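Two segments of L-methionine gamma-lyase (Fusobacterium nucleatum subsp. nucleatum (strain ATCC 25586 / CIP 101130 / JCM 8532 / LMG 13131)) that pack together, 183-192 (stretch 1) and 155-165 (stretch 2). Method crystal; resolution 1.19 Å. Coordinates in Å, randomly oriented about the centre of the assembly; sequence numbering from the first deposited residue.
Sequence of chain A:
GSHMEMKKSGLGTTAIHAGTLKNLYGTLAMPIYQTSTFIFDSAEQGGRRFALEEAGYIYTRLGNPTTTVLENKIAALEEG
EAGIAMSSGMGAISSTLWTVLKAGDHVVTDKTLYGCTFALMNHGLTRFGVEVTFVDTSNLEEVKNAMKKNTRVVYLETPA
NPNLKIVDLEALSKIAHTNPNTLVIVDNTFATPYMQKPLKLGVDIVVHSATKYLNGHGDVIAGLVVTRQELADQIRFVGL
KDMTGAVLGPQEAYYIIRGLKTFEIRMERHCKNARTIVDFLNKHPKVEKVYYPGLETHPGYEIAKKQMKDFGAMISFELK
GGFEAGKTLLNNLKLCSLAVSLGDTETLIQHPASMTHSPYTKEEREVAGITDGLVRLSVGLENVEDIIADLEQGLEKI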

# COMPACT_ATOMS: atom_id res chain seq x y z
N LEU A 183 39.24 2.21 -1.68
CA LEU A 183 38.09 1.58 -1.02
C LEU A 183 37.72 0.29 -1.73
O LEU A 183 37.72 0.24 -2.96
CB LEU A 183 36.89 2.52 -1.06
CG LEU A 183 37.04 3.82 -0.28
CD1 LEU A 183 35.93 4.79 -0.65
CD2 LEU A 183 37.05 3.56 1.22
N VAL A 184 37.39 -0.73 -0.95
CA VAL A 184 36.92 -1.99 -1.47
C VAL A 184 35.40 -2.04 -1.30
O VAL A 184 34.89 -1.88 -0.20
CB VAL A 184 37.59 -3.19 -0.76
CG1 VAL A 184 37.10 -4.50 -1.37
CG2 VAL A 184 39.10 -3.11 -0.85
N ILE A 185 34.71 -2.27 -2.43
CA ILE A 185 33.24 -2.31 -2.48
C ILE A 185 32.86 -3.69 -2.97
O ILE A 185 33.38 -4.14 -3.98
CB ILE A 185 32.68 -1.22 -3.43
CG1 ILE A 185 33.20 0.16 -3.01
CG2 ILE A 185 31.16 -1.28 -3.46
CD1 ILE A 185 32.80 1.29 -3.93
N VAL A 186 31.94 -4.35 -2.26
CA VAL A 186 31.48 -5.69 -2.64
C VAL A 186 29.97 -5.71 -2.81
O VAL A 186 29.24 -5.30 -1.91
CB VAL A 186 31.90 -6.75 -1.61
CG1 VAL A 186 31.29 -8.11 -1.91
CG2 VAL A 186 33.41 -6.84 -1.58
N ASP A 187 29.54 -6.25 -3.94
CA ASP A 187 28.13 -6.56 -4.18
C ASP A 187 27.86 -7.94 -3.61
O ASP A 187 28.27 -8.95 -4.17
CB ASP A 187 27.86 -6.47 -5.68
CG ASP A 187 26.42 -6.75 -6.06
OD1 ASP A 187 25.69 -7.34 -5.23
OD2 ASP A 187 26.03 -6.41 -7.21
N ASN A 188 27.19 -7.95 -2.45
CA ASN A 188 26.92 -9.16 -1.67
C ASN A 188 25.50 -9.71 -1.90
O ASN A 188 24.98 -10.45 -1.07
CB ASN A 188 27.14 -8.86 -0.18
CG ASN A 188 27.35 -10.11 0.67
OD1 ASN A 188 27.98 -11.07 0.22
ND2 ASN A 188 26.84 -10.08 1.91
N THR A 189 24.90 -9.35 -3.04
CA THR A 189 23.52 -9.73 -3.35
C THR A 189 23.28 -11.24 -3.30
O THR A 189 22.37 -11.71 -2.63
CB THR A 189 23.10 -9.19 -4.73
OG1 THR A 189 23.14 -7.76 -4.71
CG2 THR A 189 21.70 -9.62 -5.10
N PHE A 190 24.08 -12.00 -4.06
CA PHE A 190 23.83 -13.44 -4.19
C PHE A 190 24.02 -14.18 -2.88
O PHE A 190 23.26 -15.08 -2.55
CB PHE A 190 24.79 -14.07 -5.22
CG PHE A 190 24.37 -13.94 -6.66
CD1 PHE A 190 23.48 -12.96 -7.13
CD2 PHE A 190 24.89 -14.84 -7.58
CE1 PHE A 190 23.15 -12.88 -8.48
CE2 PHE A 190 24.55 -14.77 -8.93
CZ PHE A 190 23.68 -13.79 -9.37
N ALA A 191 25.09 -13.84 -2.16
CA ALA A 191 25.43 -14.57 -0.95
C ALA A 191 24.53 -14.19 0.22
O ALA A 191 24.11 -15.05 0.99
CB ALA A 191 26.88 -14.35 -0.58
N THR A 192 24.26 -12.89 0.34
CA THR A 192 23.49 -12.31 1.44
C THR A 192 24.27 -12.39 2.75
O THR A 192 25.21 -13.20 2.87
CB THR A 192 22.09 -12.96 1.67
OG1 THR A 192 22.21 -14.10 2.54
CG2 THR A 192 21.39 -13.34 0.38
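Stretch 2 155-165: YLETPANPNLK

Stretch 2 lies beside stretch 1 as a parallel neighbour in a β-sheet, then continues as a loop along the turn that follows Asp187. The strand through Tyr155, which begins earlier in the chain, runs in the same direction as strand 183-187, with the axes 4.7 Å apart at closest approach and crossing at -26°. In register, Ile185 pairs with Tyr155 and Val186 with Leu156, each with CA atoms 4.8 Å apart. Leu156 holds the strands together through both of its backbone polar atoms. Its N donates to Ile185 O at 2.8 Å, and its O accepts from Asp187 N at 3.0 Å. Its side chain shares a sheet face with Val186, and Leu156 CD1 reaches Val184 CG1 at 4.0 Å.

Tyr155, Asp187 and Glu157 point to the other face, with Ile185. The Tyr155 ring packs on Ile185, CE2 to CG2 at 3.7 Å, and its OH lies 3.6 Å from Asp187 CB. Asp187 OD2 and Glu157 OE1 are like charges only 4.0 Å apart. Water 1 donates to both carboxylates and accepts from Tyr155 OH, so it bridges all three side chains. Beyond the paired strands, water 3 links Thr158 N to Asp187 O, each at 2.7 Å from its oxygen.

Phe190 has the largest covered area. It sits in a segment with helical backbone angles, and its CB points toward stretch 2. A cis peptide bond precedes Pro159, whose CD lies 4.2 Å from Phe190 CB and 4.1 Å from Ala191 CB. Pro159 O is 3.6 Å from Phe190 CD2. Farther out, the ring edge meets the loop: Phe190 CZ lies 3.5 Å from Asn161 OD1, and Phe190 CE2 lies 3.7 Å from Leu164 CD2. Water 2 joins Thr158 O to Ala191 N.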

# COMPACT_ATOMS: atom_id res chain seq x y z
N TYR A 155 36.29 -2.96 -6.95
CA TYR A 155 34.88 -3.35 -6.90
C TYR A 155 34.77 -4.83 -7.21
O TYR A 155 35.26 -5.27 -8.24
CB TYR A 155 34.08 -2.52 -7.90
CG TYR A 155 32.59 -2.75 -7.82
CD1 TYR A 155 32.01 -3.85 -8.42
CD2 TYR A 155 31.76 -1.89 -7.11
CE1 TYR A 155 30.65 -4.10 -8.32
CE2 TYR A 155 30.39 -2.11 -7.02
CZ TYR A 155 29.84 -3.22 -7.63
OH TYR A 155 28.46 -3.41 -7.53
N LEU A 156 34.15 -5.59 -6.30
CA LEU A 156 34.13 -7.05 -6.38
C LEU A 156 32.73 -7.61 -6.24
O LEU A 156 31.85 -6.98 -5.63
CB LEU A 156 35.00 -7.66 -5.28
CG LEU A 156 36.44 -7.12 -5.20
CD1 LEU A 156 37.11 -7.59 -3.93
CD2 LEU A 156 37.24 -7.52 -6.42
N GLU A 157 32.54 -8.81 -6.74
CA GLU A 157 31.24 -9.48 -6.70
C GLU A 157 31.49 -10.98 -6.63
O GLU A 157 32.18 -11.51 -7.48
CB GLU A 157 30.47 -9.10 -7.96
CG GLU A 157 29.02 -9.48 -7.99
CD GLU A 157 28.32 -9.03 -9.26
OE1 GLU A 157 28.63 -7.94 -9.85
OE2 GLU A 157 27.43 -9.79 -9.69
N THR A 158 30.96 -11.67 -5.61
CA THR A 158 31.18 -13.11 -5.46
C THR A 158 30.07 -13.72 -4.62
O THR A 158 29.75 -13.17 -3.57
CB THR A 158 32.56 -13.45 -4.85
OG1 THR A 158 32.72 -14.87 -4.76
CG2 THR A 158 32.81 -12.79 -3.51
N PRO A 159 29.48 -14.84 -5.03
CA PRO A 159 29.59 -15.44 -6.36
C PRO A 159 29.06 -14.51 -7.44
O PRO A 159 28.22 -13.66 -7.14
CB PRO A 159 28.71 -16.70 -6.25
CG PRO A 159 28.53 -16.94 -4.79
CD PRO A 159 28.53 -15.57 -4.18
N ALA A 160 29.55 -14.66 -8.67
CA ALA A 160 29.15 -13.75 -9.77
C ALA A 160 28.81 -14.52 -11.03
O ALA A 160 29.51 -15.50 -11.35
CB ALA A 160 30.28 -12.77 -10.07
N ASN A 161 27.78 -14.04 -11.76
CA ASN A 161 27.26 -14.60 -13.04
C ASN A 161 28.37 -14.70 -14.07
O ASN A 161 29.31 -13.92 -13.97
CB ASN A 161 26.21 -13.67 -13.70
CG ASN A 161 24.92 -13.52 -12.91
OD1 ASN A 161 24.17 -14.49 -12.72
ND2 ASN A 161 24.60 -12.27 -12.53
N PRO A 162 28.29 -15.58 -15.09
CA PRO A 162 27.21 -16.56 -15.31
C PRO A 162 27.54 -18.00 -14.84
O PRO A 162 26.70 -18.92 -14.95
CB PRO A 162 27.10 -16.54 -16.83
CG PRO A 162 28.52 -16.35 -17.29
CD PRO A 162 29.17 -15.46 -16.26
N ASN A 163 28.76 -18.16 -14.34
CA ASN A 163 29.32 -19.43 -13.90
C ASN A 163 29.60 -19.43 -12.39
O ASN A 163 30.35 -20.27 -11.91
CB ASN A 163 30.62 -19.74 -14.69
CG ASN A 163 30.39 -20.03 -16.18
OD1 ASN A 163 29.28 -20.32 -16.63
ND2 ASN A 163 31.49 -20.05 -16.93
N LEU A 164 28.98 -18.51 -11.65
CA LEU A 164 29.13 -18.44 -10.18
C LEU A 164 30.60 -18.41 -9.75
O LEU A 164 31.04 -19.14 -8.85
CB LEU A 164 28.32 -19.54 -9.48
CG LEU A 164 26.81 -19.38 -9.76
CD1 LEU A 164 26.02 -20.56 -9.23
CD2 LEU A 164 26.23 -18.09 -9.20
N LYS A 165 31.34 -17.53 -10.40
CA LYS A 165 32.74 -17.29 -10.10
C LYS A 165 32.92 -16.84 -8.66
O LYS A 165 32.19 -15.97 -8.17
CB LYS A 165 33.28 -16.22 -11.04
CG LYS A 165 34.75 -15.89 -10.88
CD LYS A 165 35.15 -14.79 -11.87
CE LYS A 165 36.62 -14.46 -11.80
NZ LYS A 165 37.00 -13.58 -12.94
O HOH W 1 27.49 -5.34 -9.18
O HOH W 2 27.16 -12.18 -3.22
O HOH W 3 30.16 -10.57 -3.22